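Local coordinates for CurD (PDB 5KP7), which binds 4'-phosphopantetheine and probably catalyses a condensation of the HMG-CoA synthase type, at residues 28-33 and 328-333; 143-148 and 197-202; 149-154 and 160-165; 206-211 and 345-350; 269-274 and 283-288. The protein carries 3 engineered substitutions. All blocks are in the same frame, centred on the assembly; numbering follows the deposited sequence. Where two conformers were deposited one is given.

Contact 1: residues 28-33 and 328-333; sequences VGIEAL and LSLAST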
# COMPACT_ATOMS: atom_id res chain seq x y z
N VAL A 28 -7.88 22.75 4.68
CA VAL A 28 -6.74 22.17 3.97
C VAL A 28 -7.08 20.74 3.60
O VAL A 28 -7.85 20.08 4.29
CB VAL A 28 -5.45 22.24 4.83
CG1 VAL A 28 -5.58 21.42 6.11
CG2 VAL A 28 -4.21 21.80 4.05
N GLY A 29 -6.49 20.28 2.52
CA GLY A 29 -6.52 18.87 2.16
C GLY A 29 -6.31 18.63 0.69
O GLY A 29 -5.60 19.40 0.01
N ILE A 30 -6.94 17.57 0.19
CA ILE A 30 -6.70 17.12 -1.16
C ILE A 30 -7.69 17.82 -2.07
O ILE A 30 -8.89 17.58 -1.96
CB ILE A 30 -6.83 15.58 -1.30
CG1 ILE A 30 -5.79 14.89 -0.39
CG2 ILE A 30 -6.61 15.16 -2.73
CD1 ILE A 30 -6.00 13.39 -0.22
N GLU A 31 -7.16 18.68 -2.96
CA GLU A 31 -7.95 19.38 -3.99
C GLU A 31 -8.25 18.50 -5.19
O GLU A 31 -9.31 18.59 -5.78
CB GLU A 31 -7.17 20.65 -4.44
CG GLU A 31 -7.79 21.38 -5.62
CD GLU A 31 -7.10 22.67 -6.02
OE1 GLU A 31 -6.50 23.35 -5.15
OE2 GLU A 31 -7.21 23.03 -7.22
N ALA A 32 -7.31 17.63 -5.54
CA ALA A 32 -7.48 16.71 -6.66
C ALA A 32 -6.64 15.47 -6.45
O ALA A 32 -5.60 15.52 -5.80
CB ALA A 32 -7.09 17.41 -7.97
N LEU A 33 -7.16 14.34 -6.95
CA LEU A 33 -6.48 13.05 -6.78
C LEU A 33 -6.60 12.31 -8.11
O LEU A 33 -7.71 12.18 -8.66
CB LEU A 33 -7.17 12.24 -5.67
CG LEU A 33 -6.59 10.86 -5.27
CD1 LEU A 33 -7.08 10.46 -3.90
CD2 LEU A 33 -6.93 9.76 -6.24
N LEU A 328 -4.54 4.95 -2.88
CA LEU A 328 -5.41 4.21 -3.78
C LEU A 328 -6.64 3.69 -3.01
O LEU A 328 -7.76 3.69 -3.53
CB LEU A 328 -4.68 3.05 -4.44
CG LEU A 328 -5.55 2.27 -5.45
CD1 LEU A 328 -6.13 3.17 -6.52
CD2 LEU A 328 -4.76 1.11 -6.01
N SER A 329 -6.40 3.19 -1.80
CA SER A 329 -7.51 2.74 -0.94
C SER A 329 -8.52 3.87 -0.67
O SER A 329 -9.74 3.69 -0.78
CB SER A 329 -6.99 2.19 0.37
OG SER A 329 -8.09 1.79 1.17
N LEU A 330 -8.00 5.06 -0.39
CA LEU A 330 -8.87 6.24 -0.26
C LEU A 330 -9.71 6.50 -1.51
O LEU A 330 -10.93 6.67 -1.43
CB LEU A 330 -8.05 7.49 0.11
CG LEU A 330 -8.84 8.80 0.15
CD1 LEU A 330 -9.94 8.79 1.20
CD2 LEU A 330 -7.87 9.96 0.36
N ALA A 331 -9.07 6.49 -2.68
CA ALA A 331 -9.77 6.70 -3.93
C ALA A 331 -10.84 5.59 -4.13
O ALA A 331 -11.96 5.86 -4.58
CB ALA A 331 -8.82 6.67 -5.09
N SER A 332 -10.47 4.35 -3.77
CA SER A 332 -11.40 3.22 -3.86
C SER A 332 -12.60 3.35 -2.92
O SER A 332 -13.74 3.06 -3.30
CB SER A 332 -10.65 1.93 -3.61
OG SER A 332 -11.44 0.80 -3.97
N THR A 333 -12.34 3.77 -1.69
CA THR A 333 -13.40 4.05 -0.73
C THR A 333 -14.41 5.09 -1.29
O THR A 333 -15.62 4.91 -1.21
CB THR A 333 -12.81 4.54 0.58
OG1 THR A 333 -12.10 3.46 1.23
CG2 THR A 333 -13.88 5.04 1.52
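Leu33 lays its two methyls on one side of a helix. CD2 meets CB of Ala331 at 3.8 Å, and CD1 lies 4.4 Å from CD2 of Leu330. Its CG stands anti to the backbone N (chi1 -177°), which carries both methyls across from strand 29-36 to helix 325-336. Leu330 comes the other way. Its CD2 meets CD1 of Ile30 tip to tip, 3.9 Å apart, so this one methyl lies near both strand residues. Ala331 has just its CB to offer. That short side chain lets Leu33 come close to the helix, and the CA atoms of Leu33 and Ala331 are 7.7 Å apart. No hydrogen bond crosses between the segments.

The chain turns a corner at Glu31, where Glu31 and Ala32 form a classic beta bulge facing Leu200. This probably explains why both Ile30 and Leu33 point to the helix.

Helix 325-336 packs on the mixed sheet as in the layered alpha/beta thiolase-like fold. Strand 29-36, with its corner, has strands 195-202 and 208-219 as neighbours. Leu33 also packs on Val197 and Leu199. Leu330 continues onto Ile345 and Met347 of strand 343-351, while Ser332 bonds to helix 309-318.

Contact 2: residues 143-148 and 197-202; sequences AGLQMA and VALLVS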
# COMPACT_ATOMS: atom_id res chain seq x y z
N ALA A 143 3.76 10.66 4.81
CA ALA A 143 4.71 11.68 5.22
C ALA A 143 4.69 12.89 4.27
O ALA A 143 4.66 14.06 4.71
CB ALA A 143 6.10 11.09 5.35
N GLY A 144 4.70 12.64 2.96
CA GLY A 144 4.62 13.72 1.97
C GLY A 144 3.34 14.52 2.08
O GLY A 144 3.35 15.77 2.03
N LEU A 145 2.22 13.82 2.24
CA LEU A 145 0.95 14.50 2.39
C LEU A 145 0.94 15.40 3.63
O LEU A 145 0.48 16.53 3.59
CB LEU A 145 -0.20 13.49 2.47
CG LEU A 145 -1.60 14.04 2.76
CD1 LEU A 145 -2.07 15.12 1.79
CD2 LEU A 145 -2.59 12.89 2.83
N GLN A 146 1.46 14.89 4.75
CA GLN A 146 1.53 15.70 5.97
C GLN A 146 2.42 16.92 5.80
O GLN A 146 2.09 17.98 6.31
CB GLN A 146 1.95 14.85 7.17
CG GLN A 146 0.90 13.79 7.53
CD GLN A 146 -0.44 14.38 7.92
OE1 GLN A 146 -0.52 15.47 8.49
NE2 GLN A 146 -1.51 13.68 7.61
N MET A 147 3.53 16.79 5.08
CA MET A 147 4.42 17.96 4.83
C MET A 147 3.69 19.01 3.97
O MET A 147 3.78 20.21 4.23
CB MET A 147 5.73 17.51 4.15
CG MET A 147 6.65 16.66 5.02
SD MET A 147 6.94 17.16 6.72
CE MET A 147 5.77 16.13 7.60
N ALA A 148 2.92 18.54 2.99
CA ALA A 148 2.14 19.43 2.11
C ALA A 148 1.04 20.15 2.89
O ALA A 148 0.84 21.36 2.73
CB ALA A 148 1.58 18.65 0.92
N VAL A 197 -0.11 7.38 -7.31
CA VAL A 197 -1.23 8.23 -6.97
C VAL A 197 -0.72 9.64 -6.73
O VAL A 197 0.19 9.86 -5.92
CB VAL A 197 -2.08 7.72 -5.76
CG1 VAL A 197 -3.26 8.66 -5.52
CG2 VAL A 197 -2.55 6.30 -5.98
N ALA A 198 -1.32 10.59 -7.44
CA ALA A 198 -0.97 12.01 -7.32
C ALA A 198 -2.02 12.78 -6.58
O ALA A 198 -3.23 12.62 -6.85
CB ALA A 198 -0.79 12.62 -8.70
N LEU A 199 -1.56 13.61 -5.63
CA LEU A 199 -2.43 14.47 -4.83
C LEU A 199 -2.05 15.93 -5.02
O LEU A 199 -0.87 16.29 -4.87
CB LEU A 199 -2.30 14.17 -3.33
CG LEU A 199 -2.46 12.73 -2.87
CD1 LEU A 199 -2.33 12.62 -1.35
CD2 LEU A 199 -3.75 12.15 -3.34
N LEU A 200 -3.03 16.77 -5.32
CA LEU A 200 -2.84 18.21 -5.27
C LEU A 200 -3.37 18.67 -3.94
O LEU A 200 -4.50 18.38 -3.62
CB LEU A 200 -3.57 18.89 -6.43
CG LEU A 200 -3.42 20.40 -6.62
CD1 LEU A 200 -1.97 20.74 -6.91
CD2 LEU A 200 -4.36 20.95 -7.66
N VAL A 201 -2.53 19.35 -3.16
CA VAL A 201 -2.87 19.76 -1.81
C VAL A 201 -2.95 21.30 -1.74
O VAL A 201 -2.05 21.99 -2.23
CB VAL A 201 -1.84 19.22 -0.79
CG1 VAL A 201 -2.13 19.72 0.62
CG2 VAL A 201 -1.80 17.69 -0.88
N SER A 202 -4.01 21.81 -1.11
CA SER A 202 -4.26 23.24 -1.09
C SER A 202 -5.27 23.61 0.01
O SER A 202 -5.73 22.74 0.76
CB SER A 202 -4.83 23.68 -2.44
OG SER A 202 -6.22 23.36 -2.53
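Leu145 reaches from the helix to two residues of the strand. Its CB stays by the helix and makes no close contact with segment 197-202. A chi1 of 174° turns CG away from the backbone N, and the fork beyond it does the touching. CD1 meets CG2 of Val201 at 3.7 Å and CD1 of Leu199 at 4.0 Å. CD2 reaches the same Leu199 CD1 at 4.2 Å. The leucine crosses both strand side chains at about a right angle.

One helical turn on, Ala148 sets its CB against Val201. This methyl is 3.9 Å from the CB of Val201 and equally near both of its methyls. Val201 thus packs against both Leu145 and Ala148 of the helix. An alanine in place of Val201 would probably open a gap beside Ala148 and leave CD1 of Leu145 without its nearest strand partner.

The axes of the two short segments approach to 9.2 Å, with their N-to-C directions 24° apart. Helix 140-154 thus packs along a strand of the mixed sheet, as in the layered thiolase-like fold. Ala148 also packs on Ala162 and Val164 of strand 161-168. Leu145 also meets Phe327 of helix 325-336 and Tyr359 of strand 355-363.

Contact 3: residues 149-154 and 160-165; sequences INLILS and AKALVI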
# COMPACT_ATOMS: atom_id res chain seq x y z
N ILE A 149 0.33 19.40 3.74
CA ILE A 149 -0.68 19.98 4.63
C ILE A 149 -0.05 21.12 5.45
O ILE A 149 -0.59 22.22 5.59
CB ILE A 149 -1.28 18.90 5.55
CG1 ILE A 149 -2.21 17.99 4.73
CG2 ILE A 149 -2.04 19.53 6.74
CD1 ILE A 149 -2.50 16.64 5.36
N ASN A 150 1.12 20.83 6.02
CA ASN A 150 1.77 21.84 6.86
C ASN A 150 2.29 23.04 6.10
O ASN A 150 2.37 24.13 6.67
CB ASN A 150 2.85 21.23 7.74
CG ASN A 150 2.27 20.29 8.78
OD1 ASN A 150 1.03 20.22 8.98
ND2 ASN A 150 3.16 19.52 9.42
N LEU A 151 2.65 22.88 4.83
CA LEU A 151 2.94 24.07 3.99
C LEU A 151 1.72 25.00 3.96
O LEU A 151 1.83 26.21 4.23
CB LEU A 151 3.37 23.67 2.57
CG LEU A 151 3.49 24.84 1.59
CD1 LEU A 151 4.65 25.76 1.99
CD2 LEU A 151 3.69 24.31 0.16
N ILE A 152 0.55 24.44 3.67
CA ILE A 152 -0.66 25.26 3.54
C ILE A 152 -0.99 25.89 4.91
O ILE A 152 -1.26 27.10 5.00
CB ILE A 152 -1.88 24.46 3.06
CG1 ILE A 152 -1.62 23.65 1.76
CG2 ILE A 152 -3.12 25.36 3.00
CD1 ILE A 152 -0.74 24.17 0.67
N LEU A 153 -0.93 25.08 5.97
CA LEU A 153 -1.25 25.55 7.32
C LEU A 153 -0.28 26.60 7.86
O LEU A 153 -0.66 27.46 8.66
CB LEU A 153 -1.36 24.39 8.31
CG LEU A 153 -2.54 23.44 8.11
CD1 LEU A 153 -2.44 22.29 9.11
CD2 LEU A 153 -3.86 24.15 8.25
N SER A 154 0.98 26.53 7.42
CA SER A 154 1.99 27.50 7.86
C SER A 154 1.64 28.93 7.46
O SER A 154 2.13 29.89 8.11
CB SER A 154 3.36 27.17 7.31
OG SER A 154 3.45 27.47 5.90
N ALA A 160 -0.20 29.09 -2.37
CA ALA A 160 0.64 28.05 -2.94
C ALA A 160 -0.03 26.70 -2.78
O ALA A 160 -0.71 26.46 -1.79
CB ALA A 160 2.00 28.02 -2.26
N LYS A 161 0.17 25.84 -3.76
CA LYS A 161 -0.28 24.46 -3.72
C LYS A 161 0.93 23.55 -3.68
O LYS A 161 2.06 23.96 -4.03
CB LYS A 161 -1.09 24.14 -4.98
CG LYS A 161 -2.34 25.04 -5.17
CD LYS A 161 -3.14 24.61 -6.39
CE LYS A 161 -4.22 25.63 -6.78
NZ LYS A 161 -5.30 25.84 -5.77
N ALA A 162 0.71 22.31 -3.28
CA ALA A 162 1.76 21.30 -3.31
C ALA A 162 1.28 20.12 -4.12
O ALA A 162 0.10 19.77 -4.06
CB ALA A 162 2.16 20.85 -1.89
N LEU A 163 2.19 19.48 -4.83
CA LEU A 163 1.87 18.26 -5.55
C LEU A 163 2.65 17.12 -4.91
O LEU A 163 3.88 17.16 -4.88
CB LEU A 163 2.24 18.40 -7.03
CG LEU A 163 1.97 17.24 -7.97
CD1 LEU A 163 0.48 16.97 -8.09
CD2 LEU A 163 2.60 17.51 -9.34
N VAL A 164 1.93 16.13 -4.40
CA VAL A 164 2.55 14.98 -3.73
C VAL A 164 2.24 13.76 -4.57
O VAL A 164 1.06 13.48 -4.83
CB VAL A 164 1.98 14.79 -2.30
CG1 VAL A 164 2.57 13.54 -1.67
CG2 VAL A 164 2.23 16.02 -1.44
N ILE A 165 3.27 13.06 -5.03
CA ILE A 165 3.05 11.87 -5.85
C ILE A 165 3.76 10.71 -5.23
O ILE A 165 4.99 10.71 -5.07
CB ILE A 165 3.53 12.02 -7.32
CG1 ILE A 165 3.02 13.32 -7.94
CG2 ILE A 165 3.08 10.82 -8.14
CD1 ILE A 165 3.64 13.63 -9.29
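This contact belongs to a beta-alpha-beta crossover, in which helix 140-154 connects strand 130-134 to strand 161-168. It lies where the helix ends and the chain turns back into the second strand. Ile152 and Leu151 of the helix meet Ala160, just before the strand, and Lys161 and Ala162 at its start.

The closest approach is made by CD1 of Ile152, which lies 3.4 Å from the carbonyl O of Ala160. This is a methyl against a backbone oxygen. The same CD1 is 4.4 Å from CA of Lys161. Ile152 turns CG1 anti to its carbonyl carbon (chi1 -52°), and a further bend at chi2 brings CD1 to the strand. Leu151 makes a looser touch, its CD2 4.3 Å from CB of Ala162. Ala160 and Ala162 have just a CB each, so Ile152 can reach the backbone, and Leu151 lies on the methyl of Ala162.

Near the helix end, OG of Ser154 donates a hydrogen bond to the carbonyl O of Leu151, 2.6 Å long. The donor is tilted 24° from the carbonyl plane.

Lys161 points away from the helix, and its NZ forms a salt bridge with Glu31 of strand 29-36. Leu151 and Ala162 both pack on Met100 of strand 98-104, and Ile152 on Val201 of strand 195-202.

Strands 130-134 and 161-168 both run parallel to strand 98-104, which lies between them. Such a crossover is found in thiolase-like folds.

Contact 4: residues 206-211 and 345-350; sequences HIFQID and IGMFSY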
# COMPACT_ATOMS: atom_id res chain seq x y z
N HIS A 206 -11.24 20.11 -2.45
CA HIS A 206 -12.45 19.64 -3.11
C HIS A 206 -12.74 18.16 -2.93
O HIS A 206 -13.91 17.78 -3.01
CB HIS A 206 -12.42 19.92 -4.61
CG HIS A 206 -12.23 21.36 -4.96
ND1 HIS A 206 -12.89 22.38 -4.31
CD2 HIS A 206 -11.48 21.96 -5.92
CE1 HIS A 206 -12.53 23.54 -4.83
NE2 HIS A 206 -11.67 23.31 -5.80
N ILE A 207 -11.71 17.34 -2.74
CA ILE A 207 -11.88 15.88 -2.60
C ILE A 207 -11.87 15.40 -1.15
O ILE A 207 -12.78 14.65 -0.74
CB ILE A 207 -10.80 15.10 -3.38
CG1 ILE A 207 -10.78 15.49 -4.87
CG2 ILE A 207 -10.96 13.59 -3.21
CD1 ILE A 207 -12.08 15.27 -5.60
N PHE A 208 -10.87 15.81 -0.36
CA PHE A 208 -10.69 15.28 0.99
C PHE A 208 -10.29 16.39 1.92
O PHE A 208 -9.17 16.90 1.84
CB PHE A 208 -9.62 14.16 0.98
CG PHE A 208 -9.52 13.32 2.25
CD1 PHE A 208 -10.60 12.58 2.72
CD2 PHE A 208 -8.30 13.21 2.94
CE1 PHE A 208 -10.47 11.75 3.84
CE2 PHE A 208 -8.18 12.38 4.06
CZ PHE A 208 -9.27 11.65 4.50
N GLN A 209 -11.20 16.75 2.82
CA GLN A 209 -11.01 17.82 3.78
C GLN A 209 -10.35 17.22 5.05
O GLN A 209 -11.00 16.45 5.74
CB GLN A 209 -12.38 18.47 4.07
CG GLN A 209 -13.06 19.11 2.84
CD GLN A 209 -14.12 18.26 2.09
OE1 GLN A 209 -14.93 17.55 2.71
NE2 GLN A 209 -14.17 18.41 0.74
N ILE A 210 -9.09 17.56 5.31
CA ILE A 210 -8.34 17.02 6.44
C ILE A 210 -8.87 17.50 7.80
O ILE A 210 -9.22 18.66 7.96
CB ILE A 210 -6.82 17.36 6.28
CG1 ILE A 210 -6.19 16.48 5.19
CG2 ILE A 210 -6.04 17.23 7.59
CD1 ILE A 210 -5.94 15.03 5.55
N ASP A 211 -8.98 16.56 8.75
CA ASP A 211 -9.22 16.88 10.16
C ASP A 211 -7.91 17.36 10.78
O ASP A 211 -7.04 16.55 11.12
CB ASP A 211 -9.75 15.65 10.92
CG ASP A 211 -11.16 15.22 10.47
OD1 ASP A 211 -12.05 16.08 10.21
OD2 ASP A 211 -11.42 13.98 10.43
N ILE A 345 -13.60 9.47 6.91
CA ILE A 345 -12.78 8.32 6.63
C ILE A 345 -11.57 8.34 7.53
O ILE A 345 -10.84 9.34 7.59
CB ILE A 345 -12.31 8.34 5.14
CG1 ILE A 345 -13.53 8.46 4.17
CG2 ILE A 345 -11.49 7.09 4.84
CD1 ILE A 345 -13.12 8.55 2.69
N GLY A 346 -11.34 7.22 8.22
CA GLY A 346 -10.11 7.02 8.98
C GLY A 346 -9.07 6.34 8.12
O GLY A 346 -9.39 5.40 7.37
N MET A 347 -7.83 6.82 8.23
CA MET A 347 -6.73 6.41 7.39
C MET A 347 -5.59 5.85 8.24
O MET A 347 -5.12 6.54 9.15
CB MET A 347 -6.19 7.65 6.65
CG MET A 347 -7.21 8.42 5.84
SD MET A 347 -7.36 7.78 4.19
CE MET A 347 -5.85 8.37 3.39
N PHE A 348 -5.13 4.65 7.91
CA PHE A 348 -3.97 4.03 8.60
C PHE A 348 -2.85 3.75 7.63
O PHE A 348 -3.02 2.97 6.69
CB PHE A 348 -4.32 2.73 9.32
CG PHE A 348 -3.11 2.09 9.95
CD1 PHE A 348 -2.41 2.77 10.94
CD2 PHE A 348 -2.61 0.90 9.50
CE1 PHE A 348 -1.26 2.26 11.50
CE2 PHE A 348 -1.44 0.36 10.07
CZ PHE A 348 -0.77 1.06 11.06
N SER A 349 -1.71 4.40 7.87
CA SER A 349 -0.50 4.21 7.09
C SER A 349 0.54 3.45 7.87
O SER A 349 0.74 3.71 9.06
CB SER A 349 0.08 5.61 6.75
OG SER A 349 1.22 5.47 5.97
N TYR A 350 1.22 2.51 7.22
CA TYR A 350 2.35 1.75 7.81
C TYR A 350 3.47 1.70 6.80
O TYR A 350 3.20 1.53 5.61
CB TYR A 350 1.96 0.31 8.13
CG TYR A 350 3.09 -0.52 8.72
CD1 TYR A 350 3.48 -0.34 10.05
CD2 TYR A 350 3.82 -1.42 7.95
CE1 TYR A 350 4.53 -1.05 10.60
CE2 TYR A 350 4.86 -2.15 8.51
CZ TYR A 350 5.21 -1.95 9.83
OH TYR A 350 6.26 -2.65 10.38
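Met347 and Phe208 make a Met-aromatic contact between two strands that are not neighbours in their sheet. SD of Met347 lies 5.2 Å from the centroid of the Phe208 ring. It is 45° off the ring normal, an oblique approach. CG of the methionine comes closer, 4.1 Å from CZ of the ring. The methionine chain is bent at chi2 and chi3, and the two side chains slide past each other in opposite directions.

Ile345 meets the same ring differently. Its CB stands at the edge, near the ring plane, 4.1 Å from CE1. Phe208 therefore has a branched aliphatic side chain at its rim and a sulfur set obliquely to it. A chi1 of -168° sets the ring opposite the backbone N and brings it to strand 343-351.

Both strands belong to the central mixed sheet of the thiolase-like fold, where strand 355-363 lies between them. The ring spans that strand and touches its Val363. The CA atoms of Phe208 and Ile345 are accordingly 9.2 Å apart. Ile207 and Phe208 form a classic beta bulge opposite Ile30. Helix 325-336 packs nearby, with Ile345 on Leu330 and Thr333, and Met347 on Leu326.

Contact 5: residues 269-274 and 283-288; sequences DYLSFH and GAHRNM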
# COMPACT_ATOMS: atom_id res chain seq x y z
N ASP A 269 -17.06 6.59 9.12
CA ASP A 269 -17.95 5.93 8.16
C ASP A 269 -17.27 4.87 7.33
O ASP A 269 -17.89 3.84 6.99
CB ASP A 269 -18.59 6.96 7.26
CG ASP A 269 -19.41 7.94 8.05
OD1 ASP A 269 -20.43 7.51 8.62
OD2 ASP A 269 -19.02 9.11 8.16
N TYR A 270 -16.00 5.12 7.00
CA TYR A 270 -15.15 4.16 6.28
C TYR A 270 -13.76 4.17 6.89
O TYR A 270 -13.38 5.14 7.56
CB TYR A 270 -15.06 4.53 4.79
CG TYR A 270 -16.41 4.48 4.13
CD1 TYR A 270 -16.97 3.26 3.76
CD2 TYR A 270 -17.15 5.62 3.94
CE1 TYR A 270 -18.23 3.20 3.20
CE2 TYR A 270 -18.42 5.58 3.37
CZ TYR A 270 -18.96 4.37 3.01
OH TYR A 270 -20.25 4.29 2.48
N LEU A 271 -13.03 3.09 6.65
CA LEU A 271 -11.62 2.96 7.04
C LEU A 271 -10.81 2.50 5.85
O LEU A 271 -11.17 1.53 5.18
CB LEU A 271 -11.50 1.94 8.17
CG LEU A 271 -12.19 2.30 9.48
CD1 LEU A 271 -12.31 1.07 10.34
CD2 LEU A 271 -11.49 3.43 10.21
N SER A 272 -9.72 3.24 5.57
CA SER A 272 -8.76 2.90 4.52
C SER A 272 -7.42 2.59 5.16
O SER A 272 -7.04 3.26 6.14
CB SER A 272 -8.62 4.03 3.51
OG SER A 272 -9.59 3.87 2.46
N PHE A 273 -6.74 1.59 4.62
CA PHE A 273 -5.50 1.08 5.23
C PHE A 273 -4.44 0.92 4.16
O PHE A 273 -4.76 0.63 2.99
CB PHE A 273 -5.74 -0.33 5.78
CG PHE A 273 -6.72 -0.43 6.96
CD1 PHE A 273 -8.08 -0.43 6.75
CD2 PHE A 273 -6.25 -0.68 8.24
CE1 PHE A 273 -8.96 -0.62 7.82
CE2 PHE A 273 -7.12 -0.87 9.32
CZ PHE A 273 -8.49 -0.80 9.10
N HIS A 274 -3.15 1.05 4.55
CA HIS A 274 -2.10 0.49 3.74
C HIS A 274 -2.44 -0.99 3.56
O HIS A 274 -2.70 -1.67 4.54
CB HIS A 274 -0.72 0.63 4.41
CG HIS A 274 0.34 -0.09 3.66
ND1 HIS A 274 0.54 0.13 2.33
CD2 HIS A 274 1.17 -1.11 4.01
CE1 HIS A 274 1.47 -0.68 1.88
NE2 HIS A 274 1.87 -1.44 2.88
N GLY A 283 -7.83 -9.02 8.71
CA GLY A 283 -7.30 -9.40 10.03
C GLY A 283 -7.02 -8.26 10.99
O GLY A 283 -7.34 -8.35 12.18
N ALA A 284 -6.44 -7.17 10.48
CA ALA A 284 -6.19 -5.98 11.30
C ALA A 284 -7.47 -5.32 11.82
O ALA A 284 -7.59 -5.00 13.00
CB ALA A 284 -5.34 -4.98 10.53
N HIS A 285 -8.45 -5.17 10.93
CA HIS A 285 -9.73 -4.59 11.30
C HIS A 285 -10.40 -5.47 12.37
O HIS A 285 -10.95 -4.94 13.33
CB HIS A 285 -10.63 -4.46 10.05
CG HIS A 285 -12.06 -4.15 10.35
ND1 HIS A 285 -13.02 -5.13 10.38
CD2 HIS A 285 -12.69 -2.99 10.64
CE1 HIS A 285 -14.19 -4.60 10.69
NE2 HIS A 285 -14.01 -3.30 10.84
N ARG A 286 -10.34 -6.79 12.20
CA ARG A 286 -10.92 -7.72 13.16
C ARG A 286 -10.24 -7.55 14.53
O ARG A 286 -10.92 -7.45 15.56
CB ARG A 286 -10.78 -9.15 12.66
CG ARG A 286 -11.25 -10.25 13.63
CD ARG A 286 -10.51 -11.55 13.32
NE ARG A 286 -10.82 -11.97 12.00
CZ ARG A 286 -10.00 -12.41 11.05
NH1 ARG A 286 -8.70 -12.64 11.21
NH2 ARG A 286 -10.56 -12.69 9.88
N ASN A 287 -8.91 -7.47 14.52
CA ASN A 287 -8.17 -7.30 15.78
C ASN A 287 -8.55 -5.99 16.48
O ASN A 287 -8.79 -5.96 17.70
CB ASN A 287 -6.67 -7.36 15.49
CG ASN A 287 -5.83 -7.34 16.75
OD1 ASN A 287 -4.91 -6.51 16.88
ND2 ASN A 287 -6.09 -8.26 17.65
N MET A 288 -8.63 -4.91 15.72
CA MET A 288 -9.05 -3.64 16.28
C MET A 288 -10.48 -3.66 16.86
O MET A 288 -10.71 -3.16 17.96
CB MET A 288 -8.96 -2.53 15.23
CG MET A 288 -7.54 -2.24 14.74
SD MET A 288 -6.54 -1.33 15.94
CE MET A 288 -7.20 0.30 15.69
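The backbones of strand 270-273 and helix 278-293 stay well apart; the nearest CA atoms, of Leu271 and His285, are 8.9 Å apart. Side chains fill the distance.

His285 carries the contact from the helix. With chi1 at 168° its CG is trans to the main-chain nitrogen, which puts the imidazole beside Leu271. CD1 of Leu271 comes to the edge of this ring, near its plane, and lies 4.1 Å from CD2. The two side chains cross at about a right angle. Leu271 thus meets a carbon of the imidazole, while the ring's NE2 is hydrogen-bonded to OD2 of Asp303. That bond probably restrains the rotation of the ring.

Phe273 meets the histidine nearer its root. CZ of the phenylalanine is 4.3 Å from CB of His285, which approaches the ring obliquely. No hydrogen bond joins the two segments.

Strand 270-273 is an outermost strand of the chain's mixed sheet in this thiolase-like enzyme. It runs parallel to strand 343-351, its neighbour. The short connection to helix 278-293 brings the chain back over one face of the sheet. Leu271 and Phe273 point to this helix, and both also pack on Tyr264. Ser272, between them, bonds to Ser329 and Thr333 of helix 325-336 instead.

The helix also borders the other subunit of the assembly: NH1 of Arg286 pairs with an acidic side chain of that neighbouring chain. The side chain of Phe273 is about 10 Å from the bound 4'-phosphopantetheine.

All five contacts reach one mixed sheet, and all are mainly buried. Contacts 1 and 2 lie nearest the chain centre and are purely aliphatic. Contact 3 is farther out, includes partly exposed residues, and sets a methyl against a backbone oxygen. Contacts 2 and 3 share helix 140-154, and their strands are hydrogen-bonded neighbours. Contacts 4 and 5 bring in aromatic rings, with sulfur in contact 4 and an imidazole in contact 5. Their strands also pair, through Gly346 O and Ser272 N. Contacts 1 and 4 are close, with centres 7 Å apart. Contacts 3 and 5 are the most widely separated, their centres 27 Å apart.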